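Trichothecene 3-O-acetyltransferase TRI101 (Fusarium sporotrichioides, PDB 2ZBA) transfers an acetyl group from acetyl-coenzyme A to the 3-hydroxyl of trichothecenes during the biosynthesis of mycotoxins such as T-2 toxin. Local coordinates at residues W64-V69 / P142-L146; G114-E118 / T238-F242; V301-G305 / L316-M320. The contacts are given in a common frame with arbitrary orientation. Numbering follows the deposited sequence.

How the interactions relate
All three contacts are largely buried, but at different distances from the centre of the chain: interaction 3 is centred about 11 Å from it, interaction 2 about 16 Å and interaction 1 about 19 Å. Interactions 2 and 3 reach the same seven-stranded sheet, on opposite sides of the chain's centre and with centres 27 Å apart; interaction 1 belongs to the N-terminal half, 22 Å from interaction 3 between centres. Their chemistry differs accordingly. Interaction 1 joins a loop to a strand by two backbone hydrogen bonds and water, interaction 2 has no hydrogen bond and rests on apolar packing, and interaction 3 is strand pairing whose residues also meet coenzyme A.

Interaction 1 (W64-V69 / P142-L146); sequences WVAGQV and PKPVL
A 3-10 turn opens the first segment: Trp64, Val65 and Ala66 have phi/psi near -60/-25, -58/-26 and -90/0, and Gly67 N closes the turn on Trp64 O at 2.8 Å. Trp64 (chi1 p) presents the edge of its indole to Val145, with CZ3 4.5 Å from Val145 CG1, and makes a cation-pi contact with Arg201. Val65 contributes mainly its carbonyl: Val65 O lies 3.9 Å from Leu146 CB and 2.6 Å from water 1, which also sits 2.7 Å from Gly67 O and takes a weak bond from Leu146 N at 3.3 Å. At Gly67 (-77/-170) the chain straightens, and Gly67 O accepts from Val145 N at 3.2 Å, N-H...O angle 172°. The next two residues begin strand 68-72, an outer strand of the small antiparallel sheet. Here Gln68 and Pro144, CA to CA 4.1 Å, form a single beta bridge between segments running in roughly opposite senses, tying this strand to the loop that leads into strand 146-153 of the five-stranded sheet. Gln68 is extended (-139/153), with its CA 3.5 Å from Lys143 O in a CA-H...O contact; Gln68 NE2 is hydrogen-bonded to Pro86 O. Val69 N donates to Lys143 O at 2.8 Å and 176°. Val69 (chi1 t) packs CG2 4.0 Å from Val145 CG2 and CB 4.0 Å from CD of Lys143, whose NZ reaches Leu26 O. Water 2 donates to Gln68 OE1 (2.6 Å) and Val69 O (2.9 Å), and accepts from Lys143 N at 3.1 Å.

Interaction 2 (G114-E118 / T238-F242); sequences GFPLE and TWAFF
A Schellman motif ends helix 107-113, with Gly114 as its C-prime residue, and the loop that follows docks on strand 237-244 of the seven-stranded sheet. Gly114 has phi/psi of 87/30; the motif's bonds run from Phe115 N to Leu110 O and from Gly114 N to Arg111 O. Phe115 keeps a positive phi (54/56), then Pro116 (-75/161) is extended and Leu117 turns back to -62/-37. Opposite, residues 238-242 are regular strand, so Trp239 and Phe241 direct their CA-to-CB bonds toward the loop while that of Ala240 points away. The nearest CA atoms are those of Leu117 and Phe241, 6.0 Å apart, and no hydrogen bond crosses between the segments. Leu117, with chi1 t and chi2 p, has the largest covered area, 108 Å². Its CB stands over one face of the Phe241 ring, 3.9 Å from the centroid and 12° off the normal, a CH-pi contact, while Leu117 CD1 is 3.7 Å from Phe241 CZ. Leu117 CD2 comes to 3.3 Å from Trp239 CB, a tight approach. Phe241 (chi1 m, chi2 -33°) turns CD2 to 3.3 Å from Leu117 N, and its ring edge meets Phe115 O, which lies 3.5 Å from Phe241 CD2 and also accepts from Arg409 NE. The Trp239 indole (chi1 m) leads away from the loop to donate from NE1 to Glu414 O, with its side chain about 7 Å from the bound T-2 toxin. Around the contact, Ser434 of strand 431-438 touches Leu117, Trp239 and Phe241, the C-terminal Gly459 pairs by backbone with Leu117 and Glu118, and Arg409 of strand 407-409 packs against Phe241.

Interaction 3 (V301-G305 / L316-M320); sequences VDMRG and LLQNM. With COA (coenzyme A), chain E.
Leu317 begins the contact, just before strand 318-326. Its O accepts from Met303 N at 2.9 Å; Leu317 CD1 packs 3.5 Å from CB of Met303, a selenomethionine, and Leu317 CB lies over one face of the Arg304 guanidinium, 3.7 Å from NH1. This NH1 makes a salt bridge to Asp302 OD1 (3.2 Å) and another to Asp169, the aspartate of the HXXXD motif, an Arg-Asp pairing familiar in BAHD acyltransferases; NH2 donates to Tyr313 O. Asp302 OD1 also caps the turn, accepting from Arg304 N at 3.0 Å. Gln318 is an antiparallel, non-hydrogen-bonded partner of Asp302 (CA-CA 4.8 Å), and Gln318 CA lies 3.4 Å from Val301 O, a CA-H...O contact. On the face bearing Gln318 and Asp302 lies the pantetheine arm of coenzyme A: Asp302 N donates to O9P at 2.6 Å, and the extended Gln318 side chain (chi1 and chi2 t) places OE1 2.8 Å from S1P, beside the toxin. Asn319 forms the hydrogen-bonded pair with Val301 (Val301 N to Asn319 O 2.8 Å, Asn319 N to Val301 O 3.0 Å). Asn319 OD1 accepts from Gln220 NE2 and, at 2.8 Å, from Met320 N, which lies 3.7 Å from Val301 CG1.

Interaction 1 (W64-V69 / P142-L146)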
loop_
_atom_site.group_PDB
_atom_site.type_symbol
_atom_site.label_atom_id
_atom_site.label_comp_id
_atom_site.label_asym_id
_atom_site.label_seq_id
_atom_site.Cartn_x
_atom_site.Cartn_y
_atom_site.Cartn_z
ATOM N N TRP A 64 -6.432 -14.875 15.522
ATOM C CA TRP A 64 -6.130 -15.016 14.098
ATOM C C TRP A 64 -4.944 -14.161 13.576
ATOM O O TRP A 64 -4.289 -14.529 12.590
ATOM C CB TRP A 64 -7.393 -14.785 13.274
ATOM C CG TRP A 64 -7.954 -13.424 13.387
ATOM C CD1 TRP A 64 -8.985 -13.024 14.189
ATOM C CD2 TRP A 64 -7.525 -12.258 12.667
ATOM N NE1 TRP A 64 -9.220 -11.683 14.017
ATOM C CE2 TRP A 64 -8.344 -11.188 13.084
ATOM C CE3 TRP A 64 -6.543 -12.020 11.689
ATOM C CZ2 TRP A 64 -8.211 -9.895 12.562
ATOM C CZ3 TRP A 64 -6.400 -10.725 11.183
ATOM C CH2 TRP A 64 -7.230 -9.683 11.621
ATOM N N VAL A 65 -4.649 -13.045 14.248
ATOM C CA VAL A 65 -3.528 -12.186 13.830
ATOM C C VAL A 65 -2.223 -12.956 13.826
ATOM O O VAL A 65 -1.318 -12.636 13.063
ATOM C CB VAL A 65 -3.405 -10.891 14.674
ATOM C CG1 VAL A 65 -4.730 -10.171 14.670
ATOM C CG2 VAL A 65 -2.925 -11.183 16.124
ATOM N N ALA A 66 -2.172 -14.004 14.655
ATOM C CA ALA A 66 -1.005 -14.865 14.827
ATOM C C ALA A 66 -1.007 -16.058 13.860
ATOM O O ALA A 66 -0.060 -16.866 13.862
ATOM C CB ALA A 66 -0.935 -15.363 16.271
ATOM N N GLY A 67 -2.051 -16.138 13.024
ATOM C CA GLY A 67 -2.243 -17.241 12.098
ATOM C C GLY A 67 -1.371 -17.206 10.864
ATOM O O GLY A 67 -0.430 -16.396 10.753
ATOM N N GLN A 68 -1.698 -18.099 9.932
ATOM C CA GLN A 68 -0.983 -18.245 8.671
ATOM C C GLN A 68 -1.996 -18.466 7.541
ATOM O O GLN A 68 -3.091 -18.978 7.769
ATOM C CB GLN A 68 0.018 -19.417 8.743
ATOM C CG GLN A 68 -0.648 -20.782 8.841
ATOM C CD GLN A 68 0.310 -21.942 8.932
ATOM O OE1 GLN A 68 1.035 -22.249 7.985
ATOM N NE2 GLN A 68 0.279 -22.632 10.067
ATOM N N VAL A 69 -1.616 -18.082 6.326
ATOM C CA VAL A 69 -2.453 -18.271 5.154
ATOM C C VAL A 69 -2.142 -19.634 4.510
ATOM O O VAL A 69 -0.992 -19.979 4.245
ATOM C CB VAL A 69 -2.306 -17.087 4.159
ATOM C CG1 VAL A 69 -3.139 -17.309 2.870
ATOM C CG2 VAL A 69 -2.719 -15.760 4.831
ATOM N N PRO A 142 5.637 -21.876 5.426
ATOM C CA PRO A 142 4.723 -20.988 6.149
ATOM C C PRO A 142 4.536 -19.629 5.473
ATOM O O PRO A 142 5.476 -19.075 4.868
ATOM C CB PRO A 142 5.387 -20.830 7.522
ATOM C CG PRO A 142 6.248 -22.035 7.665
ATOM C CD PRO A 142 6.747 -22.330 6.282
ATOM N N LYS A 143 3.313 -19.126 5.562
ATOM C CA LYS A 143 2.946 -17.829 5.028
ATOM C C LYS A 143 2.190 -17.055 6.121
ATOM O O LYS A 143 0.962 -16.961 6.087
ATOM C CB LYS A 143 2.088 -18.038 3.781
ATOM C CG LYS A 143 1.844 -16.820 2.932
ATOM C CD LYS A 143 0.909 -17.161 1.761
ATOM C CE LYS A 143 1.661 -17.727 0.560
ATOM N NZ LYS A 143 0.708 -17.992 -0.576
ATOM N N PRO A 144 2.927 -16.514 7.112
ATOM C CA PRO A 144 2.262 -15.843 8.231
ATOM C C PRO A 144 1.464 -14.627 7.771
ATOM O O PRO A 144 1.798 -14.002 6.769
ATOM C CB PRO A 144 3.426 -15.415 9.137
ATOM C CG PRO A 144 4.602 -16.253 8.700
ATOM C CD PRO A 144 4.397 -16.481 7.238
ATOM N N VAL A 145 0.404 -14.329 8.501
ATOM C CA VAL A 145 -0.481 -13.184 8.253
ATOM C C VAL A 145 0.275 -11.863 8.538
ATOM O O VAL A 145 0.186 -10.890 7.775
ATOM C CB VAL A 145 -1.767 -13.339 9.116
ATOM C CG1 VAL A 145 -2.589 -12.038 9.211
ATOM C CG2 VAL A 145 -2.622 -14.475 8.587
ATOM N N LEU A 146 1.055 -11.869 9.620
ATOM C CA LEU A 146 1.736 -10.673 10.096
ATOM C C LEU A 146 3.105 -11.063 10.646
ATOM O O LEU A 146 3.225 -12.033 11.394
ATOM C CB LEU A 146 0.869 -9.992 11.169
ATOM C CG LEU A 146 1.094 -8.514 11.535
ATOM C CD1 LEU A 146 0.618 -7.560 10.435
ATOM C CD2 LEU A 146 0.380 -8.175 12.859
HETATM O O HOH W 1 0.483 -14.121 11.994
HETATM O O HOH W 2 1.167 -21.355 5.526
#

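Interaction 2 (G114-E118 / T238-F242)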
loop_
_atom_site.group_PDB
_atom_site.type_symbol
_atom_site.label_atom_id
_atom_site.label_comp_id
_atom_site.label_asym_id
_atom_site.label_seq_id
_atom_site.Cartn_x
_atom_site.Cartn_y
_atom_site.Cartn_z
ATOM N N GLY A 114 17.902 12.498 4.288
ATOM C CA GLY A 114 16.456 12.729 4.213
ATOM C C GLY A 114 15.608 11.475 4.257
ATOM O O GLY A 114 14.510 11.445 3.676
ATOM N N PHE A 115 16.114 10.440 4.944
ATOM C CA PHE A 115 15.431 9.137 5.054
ATOM C C PHE A 115 15.093 8.576 3.666
ATOM O O PHE A 115 13.927 8.257 3.394
ATOM C CB PHE A 115 14.178 9.232 5.943
ATOM C CG PHE A 115 14.467 9.622 7.375
ATOM C CD1 PHE A 115 14.737 8.653 8.334
ATOM C CD2 PHE A 115 14.460 10.956 7.765
ATOM C CE1 PHE A 115 15.010 8.994 9.661
ATOM C CE2 PHE A 115 14.728 11.310 9.102
ATOM C CZ PHE A 115 15.011 10.329 10.043
ATOM N N PRO A 116 16.119 8.424 2.793
ATOM C CA PRO A 116 15.894 8.013 1.403
ATOM C C PRO A 116 15.548 6.527 1.258
ATOM O O PRO A 116 15.817 5.728 2.162
ATOM C CB PRO A 116 17.233 8.330 0.719
ATOM C CG PRO A 116 18.247 8.181 1.795
ATOM C CD PRO A 116 17.559 8.587 3.084
ATOM N N LEU A 117 14.964 6.163 0.120
ATOM C CA LEU A 117 14.586 4.760 -0.145
ATOM C C LEU A 117 15.811 3.839 -0.168
ATOM O O LEU A 117 15.737 2.707 0.311
ATOM C CB LEU A 117 13.803 4.651 -1.460
ATOM C CG LEU A 117 13.066 3.340 -1.788
ATOM C CD1 LEU A 117 12.327 2.785 -0.571
ATOM C CD2 LEU A 117 12.071 3.603 -2.902
ATOM N N GLU A 118 16.923 4.346 -0.712
ATOM C CA GLU A 118 18.241 3.683 -0.729
ATOM C C GLU A 118 18.564 2.974 0.587
ATOM O O GLU A 118 19.067 1.853 0.596
ATOM C CB GLU A 118 19.324 4.741 -1.033
ATOM C CG GLU A 118 20.742 4.199 -1.312
ATOM C CD GLU A 118 21.024 4.021 -2.797
ATOM N N THR A 238 14.738 1.901 -11.480
ATOM C CA THR A 238 15.045 2.098 -10.057
ATOM C C THR A 238 13.830 2.565 -9.256
ATOM O O THR A 238 12.745 2.760 -9.807
ATOM C CB THR A 238 16.183 3.130 -9.808
ATOM O OG1 THR A 238 15.742 4.452 -10.128
ATOM C CG2 THR A 238 17.410 2.810 -10.612
ATOM N N TRP A 239 14.040 2.719 -7.952
ATOM C CA TRP A 239 13.074 3.300 -7.037
ATOM C C TRP A 239 13.649 4.631 -6.502
ATOM O O TRP A 239 14.859 4.757 -6.297
ATOM C CB TRP A 239 12.843 2.352 -5.866
ATOM C CG TRP A 239 11.863 1.236 -6.115
ATOM C CD1 TRP A 239 12.157 -0.064 -6.380
ATOM C CD2 TRP A 239 10.426 1.331 -6.101
ATOM N NE1 TRP A 239 10.984 -0.799 -6.528
ATOM C CE2 TRP A 239 9.915 0.042 -6.377
ATOM C CE3 TRP A 239 9.522 2.386 -5.898
ATOM C CZ2 TRP A 239 8.544 -0.216 -6.458
ATOM C CZ3 TRP A 239 8.152 2.118 -5.964
ATOM C CH2 TRP A 239 7.683 0.832 -6.242
ATOM N N ALA A 240 12.775 5.606 -6.260
ATOM C CA ALA A 240 13.162 6.848 -5.570
ATOM C C ALA A 240 11.991 7.459 -4.805
ATOM O O ALA A 240 10.865 7.420 -5.287
ATOM C CB ALA A 240 13.713 7.848 -6.564
ATOM N N PHE A 241 12.262 7.994 -3.609
ATOM C CA PHE A 241 11.356 8.919 -2.931
ATOM C C PHE A 241 11.427 10.342 -3.519
ATOM O O PHE A 241 12.509 10.834 -3.868
ATOM C CB PHE A 241 11.654 9.024 -1.423
ATOM C CG PHE A 241 11.270 7.833 -0.616
ATOM C CD1 PHE A 241 10.169 7.046 -0.945
ATOM C CD2 PHE A 241 12.003 7.519 0.536
ATOM C CE1 PHE A 241 9.818 5.945 -0.170
ATOM C CE2 PHE A 241 11.672 6.424 1.311
ATOM C CZ PHE A 241 10.565 5.628 0.960
ATOM N N PHE A 242 10.264 10.990 -3.623
ATOM C CA PHE A 242 10.160 12.423 -3.961
ATOM C C PHE A 242 9.244 13.081 -2.932
ATOM O O PHE A 242 8.242 12.491 -2.528
ATOM C CB PHE A 242 9.586 12.666 -5.375
ATOM C CG PHE A 242 10.479 12.230 -6.504
ATOM C CD1 PHE A 242 11.324 13.127 -7.127
ATOM C CD2 PHE A 242 10.427 10.920 -6.988
ATOM C CE1 PHE A 242 12.138 12.722 -8.197
ATOM C CE2 PHE A 242 11.220 10.513 -8.036
ATOM C CZ PHE A 242 12.092 11.402 -8.641
#

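Interaction 3 (V301-G305 / L316-M320)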
loop_
_atom_site.group_PDB
_atom_site.type_symbol
_atom_site.label_atom_id
_atom_site.label_comp_id
_atom_site.label_asym_id
_atom_site.label_seq_id
_atom_site.Cartn_x
_atom_site.Cartn_y
_atom_site.Cartn_z
ATOM N N VAL A 301 -8.159 2.208 -4.321
ATOM C CA VAL A 301 -9.255 2.835 -3.592
ATOM C C VAL A 301 -9.649 1.909 -2.450
ATOM O O VAL A 301 -9.957 0.743 -2.657
ATOM C CB VAL A 301 -10.490 3.244 -4.531
ATOM C CG1 VAL A 301 -10.844 2.156 -5.530
ATOM C CG2 VAL A 301 -11.719 3.628 -3.696
ATOM N N ASP A 302 -9.583 2.435 -1.232
ATOM C CA ASP A 302 -10.192 1.790 -0.090
ATOM C C ASP A 302 -11.714 1.646 -0.286
ATOM O O ASP A 302 -12.429 2.646 -0.401
ATOM C CB ASP A 302 -9.882 2.625 1.160
ATOM C CG ASP A 302 -10.506 2.069 2.411
ATOM O OD1 ASP A 302 -10.939 0.910 2.396
ATOM O OD2 ASP A 302 -10.560 2.813 3.420
HETATM N N MSE A 303 -12.201 0.402 -0.278
HETATM C CA MSE A 303 -13.632 0.129 -0.469
HETATM C C MSE A 303 -14.461 0.099 0.814
HETATM O O MSE A 303 -15.651 -0.169 0.756
HETATM C CB MSE A 303 -13.854 -1.175 -1.250
HETATM C CG MSE A 303 -13.589 -1.040 -2.741
HETATM SE SE MSE A 303 -14.581 0.437 -3.473
HETATM C CE MSE A 303 -16.452 -0.270 -3.107
ATOM N N ARG A 304 -13.844 0.369 1.967
ATOM C CA ARG A 304 -14.557 0.281 3.253
ATOM C C ARG A 304 -15.725 1.275 3.356
ATOM O O ARG A 304 -16.837 0.879 3.642
ATOM C CB ARG A 304 -13.590 0.456 4.434
ATOM C CG ARG A 304 -12.784 -0.774 4.785
ATOM C CD ARG A 304 -11.482 -0.362 5.482
ATOM N NE ARG A 304 -10.671 -1.531 5.786
ATOM C CZ ARG A 304 -9.918 -2.183 4.904
ATOM N NH1 ARG A 304 -9.831 -1.772 3.653
ATOM N NH2 ARG A 304 -9.234 -3.244 5.292
ATOM N N GLY A 305 -15.459 2.557 3.105
ATOM C CA GLY A 305 -16.487 3.609 3.068
ATOM C C GLY A 305 -17.675 3.344 2.147
ATOM O O GLY A 305 -18.803 3.189 2.622
ATOM N N LEU A 316 -8.917 -7.440 3.363
ATOM C CA LEU A 316 -8.608 -6.843 2.072
ATOM C C LEU A 316 -9.922 -6.404 1.431
ATOM O O LEU A 316 -10.752 -7.236 1.045
ATOM C CB LEU A 316 -7.843 -7.794 1.138
ATOM C CG LEU A 316 -7.619 -7.042 -0.194
ATOM C CD1 LEU A 316 -6.197 -6.887 -0.608
ATOM C CD2 LEU A 316 -8.498 -7.561 -1.335
ATOM N N LEU A 317 -10.079 -5.090 1.326
ATOM C CA LEU A 317 -11.282 -4.479 0.829
ATOM C C LEU A 317 -10.859 -3.254 0.033
ATOM O O LEU A 317 -10.926 -2.117 0.496
ATOM C CB LEU A 317 -12.224 -4.136 1.997
ATOM C CG LEU A 317 -13.592 -3.587 1.603
ATOM C CD1 LEU A 317 -14.160 -4.273 0.313
ATOM C CD2 LEU A 317 -14.545 -3.692 2.757
ATOM N N GLN A 318 -10.409 -3.525 -1.180
ATOM C CA GLN A 318 -9.752 -2.548 -2.012
ATOM C C GLN A 318 -10.230 -2.816 -3.429
ATOM O O GLN A 318 -10.633 -3.943 -3.744
ATOM C CB GLN A 318 -8.246 -2.792 -1.912
ATOM C CG GLN A 318 -7.351 -1.811 -2.635
ATOM C CD GLN A 318 -5.878 -2.114 -2.401
ATOM O OE1 GLN A 318 -5.211 -1.415 -1.631
ATOM N NE2 GLN A 318 -5.372 -3.180 -3.032
ATOM N N ASN A 319 -10.224 -1.776 -4.259
ATOM C CA ASN A 319 -10.346 -1.927 -5.698
ATOM C C ASN A 319 -9.456 -0.855 -6.309
ATOM O O ASN A 319 -8.686 -0.210 -5.591
ATOM C CB ASN A 319 -11.816 -1.752 -6.119
ATOM C CG ASN A 319 -12.148 -2.458 -7.427
ATOM O OD1 ASN A 319 -11.266 -2.758 -8.233
ATOM N ND2 ASN A 319 -13.434 -2.716 -7.644
HETATM N N MSE A 320 -9.549 -0.661 -7.618
HETATM C CA MSE A 320 -8.827 0.383 -8.290
HETATM C C MSE A 320 -9.808 1.102 -9.203
HETATM O O MSE A 320 -10.853 0.560 -9.573
HETATM C CB MSE A 320 -7.643 -0.186 -9.085
HETATM C CG MSE A 320 -6.549 -0.895 -8.225
HETATM SE SE MSE A 320 -4.901 -1.163 -9.219
HETATM C CE MSE A 320 -3.803 0.265 -8.429
HETATM N N1A COA E . -16.245 19.847 -1.371
HETATM C C2A COA E . -14.923 20.259 -1.333
HETATM N N3A COA E . -13.948 19.385 -0.871
HETATM C C4A COA E . -14.277 18.127 -0.460
HETATM C C5A COA E . -15.606 17.706 -0.490
HETATM C C6A COA E . -16.600 18.580 -0.951
HETATM N N6A COA E . -17.890 18.235 -0.890
HETATM N N7A COA E . -15.645 16.435 -0.027
HETATM C C8A COA E . -14.385 16.052 0.293
HETATM N N9A COA E . -13.525 17.086 0.026
HETATM C C1B COA E . -12.048 17.057 0.121
HETATM C C2B COA E . -11.573 17.054 1.570
HETATM O O2B COA E . -11.463 18.369 2.072
HETATM C C3B COA E . -10.252 16.314 1.456
HETATM O O3B COA E . -9.373 17.165 0.769
HETATM P P3B COA E . -7.851 17.494 1.187
HETATM O O7A COA E . -7.179 16.183 1.541
HETATM O O8A COA E . -7.812 18.375 2.405
HETATM O O9A COA E . -7.260 18.115 -0.039
HETATM C C4B COA E . -10.583 15.254 0.426
HETATM O O4B COA E . -11.502 15.873 -0.458
HETATM C C5B COA E . -11.195 13.967 0.957
HETATM O O5B COA E . -11.603 13.233 -0.192
HETATM P P1A COA E . -11.460 11.629 -0.257
HETATM O O1A COA E . -12.217 10.979 0.858
HETATM O O2A COA E . -11.795 11.078 -1.622
HETATM O O3A COA E . -9.907 11.289 0.098
HETATM P P2A COA E . -8.615 11.535 -0.839
HETATM O O4A COA E . -7.556 12.165 0.038
HETATM O O5A COA E . -8.876 12.287 -2.120
HETATM O O6A COA E . -8.128 10.071 -1.275
HETATM C CBP COA E . -8.320 7.976 -2.446
HETATM C CCP COA E . -8.642 9.468 -2.454
HETATM C CDP COA E . -6.860 7.842 -2.879
HETATM C CEP COA E . -9.259 7.266 -3.436
HETATM C CAP COA E . -8.505 7.449 -1.021
HETATM O OAP COA E . -9.855 7.608 -0.608
HETATM C C9P COA E . -8.101 6.008 -0.809
HETATM O O9P COA E . -9.011 4.992 -1.112
HETATM N N8P COA E . -6.904 5.738 -0.283
HETATM C C7P COA E . -6.469 4.361 -0.070
HETATM C C6P COA E . -5.874 3.726 -1.328
HETATM C C5P COA E . -5.418 2.309 -1.020
HETATM O O5P COA E . -6.249 1.381 -0.859
HETATM N N4P COA E . -4.110 2.098 -0.933
HETATM C C3P COA E . -3.612 1.064 -0.029
HETATM C C2P COA E . -2.843 -0.035 -0.756
HETATM S S1P COA E . -2.947 -1.677 0.021
#